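Local coordinates for protein geranylgeranyl pyrophosphate synthase (Corynebacterium glutamicum, PDB 3LMD) that probably makes long-chain prenyl diphosphates for isoprenoid biosynthesis, as a magnesium-dependent member of the FPP/GGPP synthase family, at residues G20-G25 / T345-R350; F236-D241 / D315-Y320; E105-A110 / A148-L153. All coordinates share one frame; numbering follows the deposited sequence.

In the fold
The three contacts tie together parts of an all-helical prenyl synthase fold. Contacts 1 and 2 adjoin, their centres about 10 Å apart: helix 335-349 follows helix 309-328 in the chain, and S22 OG of contact 1 lies 2.6 Å from D240 OD1 of contact 2, a probable hydrogen bond. Contact 3 sits across the centre of the chain from both, its centre about 26 Å from that of contact 1 and about 29 Å from that of contact 2. The side chain of T107 in contact 3 is about 11 Å from that of D115, a calcium ligand of the first aspartate-rich motif (no ion bound here); D240 and D241 of contact 2 begin the second.

Contact 1: G20-G25 / T345-R350; sequences GVSTTG and TFTVKR
R350 reaches from the end of its segment across to V21 and G25, and its flat guanidinium organises the contact. The chain is extended from CG to NE, and a turned chi4 (-92°) then swings CZ out of that line. The group lies between two unlike neighbours. The carbonyl O of V21 sits over one face, 3.6 Å above the plane and offset toward the rim, while CE2 of F346, from R350's own segment, lies over the opposite face. F346 meets the guanidinium with its edge, NH2 lying in the plane of the phenyl ring. At the edge of the guanidinium is G25, whose CA is only 3.0 Å from R350 NH2, a separation so short that its detail is doubtful. V21 O accepts the helical bond from G25 N (2.7 Å); its approach to R350 is a contact over the face, not a hydrogen bond. The side chains of V21 and R350 run past each other in opposite directions, V21 CG2 coming 4.0 Å from R350 NH1. R350 NE is buried here without a polar partner in the model.

In the all-helical prenyl synthase fold, this contact brings the two ends of the modelled chain together: the short helix 21-27, first in the model, packs beside the last helix, 335-349. Both also touch helix 219-246.

Deeper in, S22 meets T347. T347 CG2, anti to the backbone N, touches S22 OG at 3.6 Å and S22 CB at 3.9 Å, a methyl against a hydroxymethyl group. The hydroxyls themselves are engaged elsewhere: that of S22 is turned to D240 on helix 219-246, its main partner, with F236 O also near, and T347 OG1 bonds back to L343 O in its own helix.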
ATOM      1  N   GLY A  20      17.009  15.446   4.035  1.00 64.97           N
ATOM      2  CA  GLY A  20      17.170  16.863   4.473  1.00 61.20           C
ATOM      3  C   GLY A  20      17.922  17.737   3.484  1.00 60.89           C
ATOM      4  O   GLY A  20      17.665  17.694   2.281  1.00 57.80           O
ATOM      5  N   VAL A  21      18.863  18.531   3.993  1.00 59.56           N
ATOM      6  CA  VAL A  21      19.543  19.536   3.172  1.00 58.00           C
ATOM      7  C   VAL A  21      20.248  18.910   1.968  1.00 55.11           C
ATOM      8  O   VAL A  21      20.303  19.504   0.894  1.00 54.04           O
ATOM      9  CB  VAL A  21      20.548  20.396   3.998  1.00 63.34           C
ATOM     10  CG1 VAL A  21      20.035  20.603   5.424  1.00 69.37           C
ATOM     11  CG2 VAL A  21      21.958  19.772   3.999  1.00 68.49           C
ATOM     12  N   SER A  22      20.772  17.699   2.147  1.00 46.94           N
ATOM     13  CA  SER A  22      21.497  17.004   1.076  1.00 47.54           C
ATOM     14  C   SER A  22      20.640  16.785  -0.173  1.00 48.58           C
ATOM     15  O   SER A  22      21.015  17.206  -1.275  1.00 45.36           O
ATOM     16  CB  SER A  22      22.047  15.667   1.592  1.00 37.08           C
ATOM     17  OG  SER A  22      23.050  15.921   2.566  1.00 47.91           O
ATOM     18  N   THR A  23      19.506  16.111  -0.002  1.00 45.48           N
ATOM     19  CA  THR A  23      18.598  15.827  -1.126  1.00 54.27           C
ATOM     20  C   THR A  23      18.002  17.120  -1.728  1.00 60.75           C
ATOM     21  O   THR A  23      17.746  17.186  -2.927  1.00 65.02           O
ATOM     22  CB  THR A  23      17.443  14.864  -0.699  1.00 52.10           C
ATOM     23  OG1 THR A  23      17.982  13.666  -0.115  1.00 55.29           O
ATOM     24  CG2 THR A  23      16.586  14.491  -1.885  1.00 50.15           C
ATOM     25  N   THR A  24      17.788  18.134  -0.884  1.00 63.08           N
ATOM     26  CA  THR A  24      17.284  19.460  -1.308  1.00 65.57           C
ATOM     27  C   THR A  24      18.321  20.266  -2.099  1.00 66.48           C
ATOM     28  O   THR A  24      18.044  20.745  -3.200  1.00 63.79           O
ATOM     29  CB  THR A  24      16.833  20.318  -0.088  1.00 69.12           C
ATOM     30  OG1 THR A  24      15.671  19.735   0.516  1.00 66.60           O
ATOM     31  CG2 THR A  24      16.526  21.769  -0.505  1.00 73.02           C
ATOM     32  N   GLY A  25      19.514  20.421  -1.526  1.00 64.40           N
ATOM     33  CA  GLY A  25      20.617  21.112  -2.204  1.00 64.45           C
ATOM     34  C   GLY A  25      21.047  20.471  -3.518  1.00 64.59           C
ATOM     35  O   GLY A  25      21.491  21.167  -4.441  1.00 64.67           O
ATOM     36  N   THR A 345      29.560  15.220  -5.375  1.00 27.64           N
ATOM     37  CA  THR A 345      30.714  15.922  -4.865  1.00 33.99           C
ATOM     38  C   THR A 345      30.318  17.110  -4.035  1.00 33.09           C
ATOM     39  O   THR A 345      30.841  17.368  -2.994  1.00 33.59           O
ATOM     40  CB  THR A 345      31.610  16.393  -5.983  1.00 35.38           C
ATOM     41  OG1 THR A 345      32.192  15.272  -6.620  1.00 46.05           O
ATOM     42  CG2 THR A 345      32.668  17.180  -5.421  1.00 48.38           C
ATOM     43  N   PHE A 346      29.355  17.833  -4.525  1.00 34.06           N
ATOM     44  CA  PHE A 346      28.899  19.029  -3.841  1.00 37.42           C
ATOM     45  C   PHE A 346      28.355  18.656  -2.465  1.00 36.16           C
ATOM     46  O   PHE A 346      28.544  19.374  -1.479  1.00 33.35           O
ATOM     47  CB  PHE A 346      27.807  19.721  -4.664  1.00 43.86           C
ATOM     48  CG  PHE A 346      27.258  20.963  -4.017  1.00 54.75           C
ATOM     49  CD1 PHE A 346      27.861  22.202  -4.231  1.00 65.65           C
ATOM     50  CD2 PHE A 346      26.147  20.898  -3.190  1.00 57.80           C
ATOM     51  CE1 PHE A 346      27.358  23.360  -3.627  1.00 64.68           C
ATOM     52  CE2 PHE A 346      25.642  22.051  -2.579  1.00 64.54           C
ATOM     53  CZ  PHE A 346      26.247  23.279  -2.799  1.00 58.76           C
ATOM     54  N   THR A 347      27.666  17.531  -2.398  1.00 30.94           N
ATOM     55  CA  THR A 347      27.112  17.080  -1.125  1.00 33.59           C
ATOM     56  C   THR A 347      28.249  16.721  -0.163  1.00 29.13           C
ATOM     57  O   THR A 347      28.244  17.110   0.997  1.00 29.65           O
ATOM     58  CB  THR A 347      26.186  15.855  -1.327  1.00 33.36           C
ATOM     59  OG1 THR A 347      25.156  16.191  -2.271  1.00 33.89           O
ATOM     60  CG2 THR A 347      25.548  15.431   0.001  1.00 31.40           C
ATOM     61  N   VAL A 348      29.227  15.965  -0.641  1.00 30.75           N
ATOM     62  CA  VAL A 348      30.331  15.596   0.239  1.00 30.05           C
ATOM     63  C   VAL A 348      31.045  16.862   0.761  1.00 34.88           C
ATOM     64  O   VAL A 348      31.409  16.943   1.945  1.00 33.27           O
ATOM     65  CB  VAL A 348      31.321  14.689  -0.488  1.00 29.03           C
ATOM     66  CG1 VAL A 348      32.563  14.421   0.377  1.00 31.44           C
ATOM     67  CG2 VAL A 348      30.594  13.342  -0.920  1.00 32.10           C
ATOM     68  N   LYS A 349      31.205  17.850  -0.116  1.00 33.10           N
ATOM     69  CA  LYS A 349      31.887  19.112   0.229  1.00 36.11           C
ATOM     70  C   LYS A 349      31.180  19.913   1.304  1.00 34.44           C
ATOM     71  O   LYS A 349      31.777  20.796   1.915  1.00 36.76           O
ATOM     72  CB  LYS A 349      32.077  19.982  -1.011  1.00 41.70           C
ATOM     73  CG  LYS A 349      33.438  19.825  -1.654  1.00 53.64           C
ATOM     74  CD  LYS A 349      33.439  20.229  -3.118  1.00 61.48           C
ATOM     75  CE  LYS A 349      34.824  19.974  -3.716  1.00 73.04           C
ATOM     76  NZ  LYS A 349      34.864  20.164  -5.187  1.00 78.84           N
ATOM     77  N   ARG A 350      29.907  19.630   1.550  1.00 29.81           N
ATOM     78  CA  ARG A 350      29.252  20.281   2.686  1.00 32.01           C
ATOM     79  C   ARG A 350      29.902  19.920   4.041  1.00 37.96           C
ATOM     80  O   ARG A 350      29.733  20.654   5.024  1.00 35.81           O
ATOM     81  CB  ARG A 350      27.776  19.907   2.768  1.00 35.19           C
ATOM     82  CG  ARG A 350      26.915  20.288   1.570  1.00 37.90           C
ATOM     83  CD  ARG A 350      25.488  19.800   1.826  1.00 42.75           C
ATOM     84  NE  ARG A 350      24.644  19.983   0.651  1.00 63.80           N
ATOM     85  CZ  ARG A 350      23.895  21.064   0.429  1.00 79.99           C
ATOM     86  NH1 ARG A 350      23.882  22.064   1.310  1.00 79.04           N
ATOM     87  NH2 ARG A 350      23.157  21.147  -0.674  1.00 80.25           N
TER

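Contact 2: F236-D241 / D315-Y320; sequences FQIVDD and DEVYRY
I238 and V317 make the tightest meeting of these two helices, neighbours in the all-helical bundle of the prenyl synthase fold. The segments run nearly antiparallel, crossing at -160° with their axes 9.8 Å apart at closest approach, and D240 and D241 begin the second aspartate-rich (DDxxD) motif of the family.

Apolar packing carries the contact. The side chains of I238 and V317 slide past each other in opposite directions, and the methyls I238 CG2 and V317 CG2 are pressed to 3.4 Å, closer than usual van der Waals distance. V317 CG1, anti to the backbone N (chi1 171°), meets V239 CG2 at 4.0 Å, the two valines crossing at about a right angle. At its far end I238 offers CD1 to two partners: it lies 4.1 Å from E316 CG and, crossing Y320 at about a right angle, 4.0 Å from both CD2 and CE2 of the ring.

The polar groups bond within their own helix or to other parts of the chain, not across this contact. Q237 NE2 donates to D241 OD1, whose other oxygen bonds Y192 OH on helix 188-214. D240 OD2 takes the backbone N of G20, just ahead of helix 21-27.

On the other segment, E316 and R319 form a side-on salt bridge. R319 NE bonds E316 OE1 with a nearly straight N-H...O angle of 177°, and R319 NH1 takes OE2 at 2.9 Å. Both donors come from well above the carboxylate plane, and R319 CZ itself lies over one face of the Y320 ring, 4.2 Å above it and offset toward the rim.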
ATOM      1  N   PHE A 236      23.880  11.064   0.831  1.00 26.21           N
ATOM      2  CA  PHE A 236      22.930  12.105   1.291  1.00 26.84           C
ATOM      3  C   PHE A 236      22.613  11.974   2.776  1.00 26.13           C
ATOM      4  O   PHE A 236      22.606  12.956   3.501  1.00 27.05           O
ATOM      5  CB  PHE A 236      21.596  12.038   0.513  1.00 26.87           C
ATOM      6  CG  PHE A 236      21.684  12.549  -0.912  1.00 29.33           C
ATOM      7  CD1 PHE A 236      22.754  13.298  -1.332  1.00 30.04           C
ATOM      8  CD2 PHE A 236      20.670  12.288  -1.819  1.00 41.98           C
ATOM      9  CE1 PHE A 236      22.835  13.768  -2.649  1.00 39.19           C
ATOM     10  CE2 PHE A 236      20.749  12.753  -3.128  1.00 42.16           C
ATOM     11  CZ  PHE A 236      21.835  13.494  -3.533  1.00 36.33           C
ATOM     12  N   GLN A 237      22.281  10.758   3.205  1.00 25.05           N
ATOM     13  CA  GLN A 237      21.817  10.554   4.570  1.00 24.40           C
ATOM     14  C   GLN A 237      22.972  10.684   5.591  1.00 24.66           C
ATOM     15  O   GLN A 237      22.788  11.253   6.651  1.00 26.44           O
ATOM     16  CB  GLN A 237      21.163   9.175   4.715  1.00 25.56           C
ATOM     17  CG  GLN A 237      20.504   9.002   6.089  1.00 34.57           C
ATOM     18  CD  GLN A 237      19.396  10.031   6.297  1.00 45.87           C
ATOM     19  OE1 GLN A 237      18.392   9.989   5.604  1.00 39.65           O
ATOM     20  NE2 GLN A 237      19.603  10.992   7.211  1.00 39.49           N
ATOM     21  N   ILE A 238      24.141  10.120   5.291  1.00 24.82           N
ATOM     22  CA  ILE A 238      25.240  10.243   6.232  1.00 24.19           C
ATOM     23  C   ILE A 238      25.675  11.711   6.348  1.00 24.98           C
ATOM     24  O   ILE A 238      25.942  12.207   7.449  1.00 26.38           O
ATOM     25  CB  ILE A 238      26.446   9.353   5.849  1.00 25.63           C
ATOM     26  CG1 ILE A 238      26.012   7.872   5.838  1.00 25.42           C
ATOM     27  CG2 ILE A 238      27.583   9.554   6.919  1.00 26.12           C
ATOM     28  CD1 ILE A 238      27.001   6.943   5.229  1.00 26.13           C
ATOM     29  N   VAL A 239      25.734  12.415   5.217  1.00 25.14           N
ATOM     30  CA  VAL A 239      26.141  13.803   5.246  1.00 25.21           C
ATOM     31  C   VAL A 239      25.131  14.613   6.093  1.00 29.87           C
ATOM     32  O   VAL A 239      25.528  15.435   6.924  1.00 28.66           O
ATOM     33  CB  VAL A 239      26.309  14.409   3.802  1.00 26.85           C
ATOM     34  CG1 VAL A 239      26.340  15.947   3.866  1.00 27.87           C
ATOM     35  CG2 VAL A 239      27.615  13.898   3.129  1.00 26.40           C
ATOM     36  N   ASP A 240      23.833  14.372   5.887  1.00 25.72           N
ATOM     37  CA  ASP A 240      22.786  15.022   6.697  1.00 30.74           C
ATOM     38  C   ASP A 240      23.000  14.741   8.196  1.00 34.58           C
ATOM     39  O   ASP A 240      22.820  15.622   9.065  1.00 29.81           O
ATOM     40  CB  ASP A 240      21.388  14.491   6.312  1.00 30.74           C
ATOM     41  CG  ASP A 240      20.817  15.145   5.062  1.00 43.26           C
ATOM     42  OD1 ASP A 240      21.412  16.112   4.546  1.00 42.03           O
ATOM     43  OD2 ASP A 240      19.745  14.692   4.602  1.00 49.81           O
ATOM     44  N   ASP A 241      23.321  13.493   8.503  1.00 26.23           N
ATOM     45  CA  ASP A 241      23.503  13.079   9.896  1.00 27.46           C
ATOM     46  C   ASP A 241      24.710  13.750  10.540  1.00 29.49           C
ATOM     47  O   ASP A 241      24.645  14.154  11.697  1.00 33.72           O
ATOM     48  CB  ASP A 241      23.591  11.543  10.026  1.00 26.91           C
ATOM     49  CG  ASP A 241      22.260  10.852   9.720  1.00 32.70           C
ATOM     50  OD1 ASP A 241      21.221  11.527   9.707  1.00 37.57           O
ATOM     51  OD2 ASP A 241      22.250   9.633   9.466  1.00 34.88           O
ATOM     52  N   ASP A 315      34.860   9.364   6.647  1.00 25.56           N
ATOM     53  CA  ASP A 315      35.593   8.368   5.851  1.00 27.14           C
ATOM     54  C   ASP A 315      34.629   7.375   5.229  1.00 26.55           C
ATOM     55  O   ASP A 315      34.873   6.860   4.144  1.00 22.88           O
ATOM     56  CB  ASP A 315      36.622   7.605   6.701  1.00 26.06           C
ATOM     57  CG  ASP A 315      37.798   8.497   7.096  1.00 32.37           C
ATOM     58  OD1 ASP A 315      38.002   9.524   6.428  1.00 33.19           O
ATOM     59  OD2 ASP A 315      38.491   8.178   8.064  1.00 32.91           O
ATOM     60  N   GLU A 316      33.525   7.102   5.912  1.00 23.00           N
ATOM     61  CA  GLU A 316      32.485   6.229   5.312  1.00 27.25           C
ATOM     62  C   GLU A 316      31.807   6.939   4.121  1.00 29.15           C
ATOM     63  O   GLU A 316      31.586   6.344   3.061  1.00 24.58           O
ATOM     64  CB  GLU A 316      31.482   5.812   6.394  1.00 30.72           C
ATOM     65  CG  GLU A 316      30.431   4.821   5.939  1.00 34.89           C
ATOM     66  CD  GLU A 316      30.974   3.404   5.790  1.00 38.86           C
ATOM     67  OE1 GLU A 316      32.204   3.213   5.701  1.00 39.71           O
ATOM     68  OE2 GLU A 316      30.153   2.477   5.748  1.00 35.36           O
ATOM     69  N   VAL A 317      31.526   8.227   4.274  1.00 25.53           N
ATOM     70  CA  VAL A 317      31.086   9.055   3.120  1.00 26.73           C
ATOM     71  C   VAL A 317      32.066   8.960   1.945  1.00 29.79           C
ATOM     72  O   VAL A 317      31.662   8.801   0.775  1.00 24.76           O
ATOM     73  CB  VAL A 317      30.895  10.534   3.508  1.00 24.44           C
ATOM     74  CG1 VAL A 317      30.649  11.408   2.243  1.00 26.11           C
ATOM     75  CG2 VAL A 317      29.701  10.690   4.474  1.00 25.05           C
ATOM     76  N   TYR A 318      33.355   9.032   2.243  1.00 24.72           N
ATOM     77  CA  TYR A 318      34.346   8.986   1.164  1.00 24.64           C
ATOM     78  C   TYR A 318      34.361   7.643   0.465  1.00 25.28           C
ATOM     79  O   TYR A 318      34.630   7.567  -0.738  1.00 27.59           O
ATOM     80  CB  TYR A 318      35.760   9.267   1.690  1.00 29.66           C
ATOM     81  CG  TYR A 318      35.971  10.673   2.195  1.00 36.38           C
ATOM     82  CD1 TYR A 318      35.264  11.745   1.653  1.00 36.06           C
ATOM     83  CD2 TYR A 318      36.931  10.939   3.177  1.00 34.40           C
ATOM     84  CE1 TYR A 318      35.480  13.041   2.093  1.00 38.32           C
ATOM     85  CE2 TYR A 318      37.153  12.234   3.619  1.00 33.49           C
ATOM     86  CZ  TYR A 318      36.438  13.279   3.079  1.00 43.96           C
ATOM     87  OH  TYR A 318      36.680  14.571   3.530  1.00 41.91           O
ATOM     88  N   ARG A 319      34.119   6.588   1.234  1.00 23.72           N
ATOM     89  CA  ARG A 319      34.084   5.246   0.698  1.00 25.72           C
ATOM     90  C   ARG A 319      32.895   5.088  -0.280  1.00 26.31           C
ATOM     91  O   ARG A 319      33.032   4.490  -1.358  1.00 25.54           O
ATOM     92  CB  ARG A 319      33.968   4.238   1.857  1.00 24.23           C
ATOM     93  CG  ARG A 319      33.989   2.772   1.419  1.00 25.51           C
ATOM     94  CD  ARG A 319      33.978   1.811   2.599  1.00 34.90           C
ATOM     95  NE  ARG A 319      32.659   1.694   3.212  1.00 30.29           N
ATOM     96  CZ  ARG A 319      31.647   0.989   2.709  1.00 36.13           C
ATOM     97  NH1 ARG A 319      30.496   0.925   3.370  1.00 33.24           N
ATOM     98  NH2 ARG A 319      31.784   0.337   1.557  1.00 30.71           N
ATOM     99  N   TYR A 320      31.733   5.631   0.086  1.00 25.22           N
ATOM    100  CA  TYR A 320      30.584   5.650  -0.853  1.00 22.83           C
ATOM    101  C   TYR A 320      30.841   6.550  -2.045  1.00 23.26           C
ATOM    102  O   TYR A 320      30.368   6.271  -3.137  1.00 24.80           O
ATOM    103  CB  TYR A 320      29.305   6.069  -0.133  1.00 21.46           C
ATOM    104  CG  TYR A 320      28.802   4.951   0.732  1.00 24.38           C
ATOM    105  CD1 TYR A 320      28.315   3.775   0.155  1.00 28.22           C
ATOM    106  CD2 TYR A 320      28.781   5.063   2.117  1.00 26.68           C
ATOM    107  CE1 TYR A 320      27.851   2.712   0.941  1.00 28.21           C
ATOM    108  CE2 TYR A 320      28.307   4.009   2.908  1.00 24.87           C
ATOM    109  CZ  TYR A 320      27.845   2.840   2.315  1.00 30.09           C
ATOM    110  OH  TYR A 320      27.340   1.785   3.082  1.00 31.88           O
TER

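Contact 3: E105-A110 / A148-L153; sequences EITHLA and AHASGL
I106 meets H149 at its aliphatic root and not at its flat imidazole: I106 CD1 lies 4.4 Å from H149 CB. The other imidazole, that of H108, has E105 OE2 near its plane as a contact at the ring edge, 3.8 Å from H108 CD2; this oxygen is salt-bridged to R76 NH2.

The contact proper is small and apolar, with I106 as its centre. Its two branches divide the work. CG2, anti to the backbone N, packs on A150 CB at 3.8 Å, at the level where the two backbones come nearest. CG1 leads the other way, and its CD1 meets L153 CD1 at 4.2 Å as well as H149. T107 OG1 comes only to 4.4 Å from A150 CB, and that hydroxyl is hydrogen-bonded to V103 O of its own helix. The segments run almost antiparallel, their axes 9.5 Å apart at closest approach. L51 and E54 of helix 34-55 also touch I106, while on helix 132-157 A148 and S151 pack on G170 and F165 of the second subunit.

This antiparallel helix pair belongs to the all-helical prenyl synthase fold, on its dimer-interface side: helix 132-157 backs helix 95-118, which carries at its C-terminal end the first aspartate-rich (DDxxD) motif, whose D115 and D119 bind calcium in a structure of this protein, though no ion is bound to this chain.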
ATOM      1  N   GLU A 105       8.215   9.097  -7.922  1.00 22.32           N
ATOM      2  CA  GLU A 105       7.818  10.149  -6.981  1.00 25.02           C
ATOM      3  C   GLU A 105       6.558   9.827  -6.181  1.00 26.62           C
ATOM      4  O   GLU A 105       6.469  10.180  -5.000  1.00 27.82           O
ATOM      5  CB  GLU A 105       7.682  11.509  -7.675  1.00 26.68           C
ATOM      6  CG  GLU A 105       7.345  12.617  -6.698  1.00 28.12           C
ATOM      7  CD  GLU A 105       8.520  13.033  -5.799  1.00 31.65           C
ATOM      8  OE1 GLU A 105       9.598  12.421  -5.851  1.00 30.44           O
ATOM      9  OE2 GLU A 105       8.373  14.020  -5.040  1.00 31.03           O
ATOM     10  N   ILE A 106       5.589   9.161  -6.815  1.00 22.03           N
ATOM     11  CA  ILE A 106       4.355   8.774  -6.113  1.00 24.13           C
ATOM     12  C   ILE A 106       4.682   7.779  -5.025  1.00 24.93           C
ATOM     13  O   ILE A 106       4.105   7.795  -3.932  1.00 23.65           O
ATOM     14  CB  ILE A 106       3.343   8.121  -7.093  1.00 22.98           C
ATOM     15  CG1 ILE A 106       2.693   9.213  -7.987  1.00 26.34           C
ATOM     16  CG2 ILE A 106       2.267   7.374  -6.286  1.00 23.34           C
ATOM     17  CD1 ILE A 106       1.827   8.603  -9.169  1.00 29.25           C
ATOM     18  N   THR A 107       5.607   6.883  -5.330  1.00 23.65           N
ATOM     19  CA  THR A 107       6.022   5.882  -4.333  1.00 24.49           C
ATOM     20  C   THR A 107       6.706   6.532  -3.152  1.00 26.91           C
ATOM     21  O   THR A 107       6.433   6.182  -1.987  1.00 25.58           O
ATOM     22  CB  THR A 107       6.946   4.842  -4.976  1.00 26.56           C
ATOM     23  OG1 THR A 107       6.204   4.156  -5.999  1.00 26.41           O
ATOM     24  CG2 THR A 107       7.433   3.810  -3.923  1.00 28.18           C
ATOM     25  N   HIS A 108       7.570   7.502  -3.453  1.00 22.02           N
ATOM     26  CA  HIS A 108       8.182   8.319  -2.416  1.00 23.24           C
ATOM     27  C   HIS A 108       7.133   8.965  -1.529  1.00 24.71           C
ATOM     28  O   HIS A 108       7.233   8.897  -0.302  1.00 26.16           O
ATOM     29  CB  HIS A 108       9.103   9.396  -3.057  1.00 24.92           C
ATOM     30  CG  HIS A 108       9.580  10.425  -2.097  1.00 27.79           C
ATOM     31  ND1 HIS A 108      10.273  10.101  -0.943  1.00 26.89           N
ATOM     32  CD2 HIS A 108       9.472  11.777  -2.111  1.00 27.98           C
ATOM     33  CE1 HIS A 108      10.567  11.217  -0.288  1.00 29.18           C
ATOM     34  NE2 HIS A 108      10.086  12.243  -0.972  1.00 33.66           N
ATOM     35  N   LEU A 109       6.139   9.629  -2.128  1.00 23.65           N
ATOM     36  CA  LEU A 109       5.102  10.298  -1.344  1.00 24.83           C
ATOM     37  C   LEU A 109       4.275   9.307  -0.506  1.00 21.97           C
ATOM     38  O   LEU A 109       3.974   9.580   0.669  1.00 25.73           O
ATOM     39  CB  LEU A 109       4.178  11.144  -2.258  1.00 23.68           C
ATOM     40  CG  LEU A 109       4.935  12.272  -2.977  1.00 30.08           C
ATOM     41  CD1 LEU A 109       4.032  13.007  -4.017  1.00 26.71           C
ATOM     42  CD2 LEU A 109       5.526  13.266  -1.934  1.00 31.32           C
ATOM     43  N   ALA A 110       3.913   8.172  -1.089  1.00 22.92           N
ATOM     44  CA  ALA A 110       3.109   7.157  -0.361  1.00 23.35           C
ATOM     45  C   ALA A 110       3.829   6.731   0.904  1.00 28.41           C
ATOM     46  O   ALA A 110       3.246   6.622   1.974  1.00 27.92           O
ATOM     47  CB  ALA A 110       2.826   5.935  -1.256  1.00 22.50           C
ATOM     48  N   ALA A 148      -2.208   2.766  -5.550  1.00 21.40           N
ATOM     49  CA  ALA A 148      -3.116   2.353  -6.636  1.00 23.60           C
ATOM     50  C   ALA A 148      -2.862   3.189  -7.914  1.00 27.23           C
ATOM     51  O   ALA A 148      -2.852   2.645  -9.018  1.00 24.30           O
ATOM     52  CB  ALA A 148      -4.597   2.488  -6.225  1.00 31.34           C
ATOM     53  N   HIS A 149      -2.706   4.506  -7.764  1.00 25.62           N
ATOM     54  CA  HIS A 149      -2.338   5.377  -8.905  1.00 26.23           C
ATOM     55  C   HIS A 149      -1.039   4.901  -9.560  1.00 25.57           C
ATOM     56  O   HIS A 149      -0.928   4.819 -10.800  1.00 25.54           O
ATOM     57  CB  HIS A 149      -2.090   6.840  -8.467  1.00 23.97           C
ATOM     58  CG  HIS A 149      -3.302   7.530  -7.915  1.00 27.30           C
ATOM     59  ND1 HIS A 149      -4.563   7.307  -8.396  1.00 26.04           N
ATOM     60  CD2 HIS A 149      -3.426   8.474  -6.953  1.00 25.95           C
ATOM     61  CE1 HIS A 149      -5.428   8.065  -7.743  1.00 23.59           C
ATOM     62  NE2 HIS A 149      -4.758   8.779  -6.853  1.00 27.34           N
ATOM     63  N   ALA A 150      -0.041   4.625  -8.737  1.00 23.05           N
ATOM     64  CA  ALA A 150       1.251   4.189  -9.277  1.00 28.08           C
ATOM     65  C   ALA A 150       1.087   2.891 -10.079  1.00 27.30           C
ATOM     66  O   ALA A 150       1.663   2.721 -11.158  1.00 26.00           O
ATOM     67  CB  ALA A 150       2.325   4.022  -8.139  1.00 21.92           C
ATOM     68  N   SER A 151       0.324   1.954  -9.550  1.00 24.83           N
ATOM     69  CA  SER A 151       0.102   0.691 -10.266  1.00 24.90           C
ATOM     70  C   SER A 151      -0.578   0.905 -11.612  1.00 25.62           C
ATOM     71  O   SER A 151      -0.264   0.203 -12.589  1.00 25.19           O
ATOM     72  CB  SER A 151      -0.760  -0.259  -9.418  1.00 29.32           C
ATOM     73  OG  SER A 151      -0.101  -0.521  -8.197  1.00 34.69           O
ATOM     74  N   GLY A 152      -1.525   1.842 -11.673  1.00 26.99           N
ATOM     75  CA  GLY A 152      -2.174   2.188 -12.955  1.00 25.14           C
ATOM     76  C   GLY A 152      -1.124   2.566 -13.999  1.00 24.87           C
ATOM     77  O   GLY A 152      -1.118   2.025 -15.130  1.00 24.51           O
ATOM     78  N   LEU A 153      -0.229   3.490 -13.637  1.00 24.98           N
ATOM     79  CA  LEU A 153       0.839   3.910 -14.577  1.00 28.26           C
ATOM     80  C   LEU A 153       1.796   2.767 -14.928  1.00 28.64           C
ATOM     81  O   LEU A 153       2.213   2.597 -16.086  1.00 25.34           O
ATOM     82  CB  LEU A 153       1.646   5.081 -14.009  1.00 28.89           C
ATOM     83  CG  LEU A 153       0.899   6.411 -13.861  1.00 30.45           C
ATOM     84  CD1 LEU A 153       1.831   7.452 -13.212  1.00 26.68           C
ATOM     85  CD2 LEU A 153       0.392   6.879 -15.253  1.00 31.98           C
TER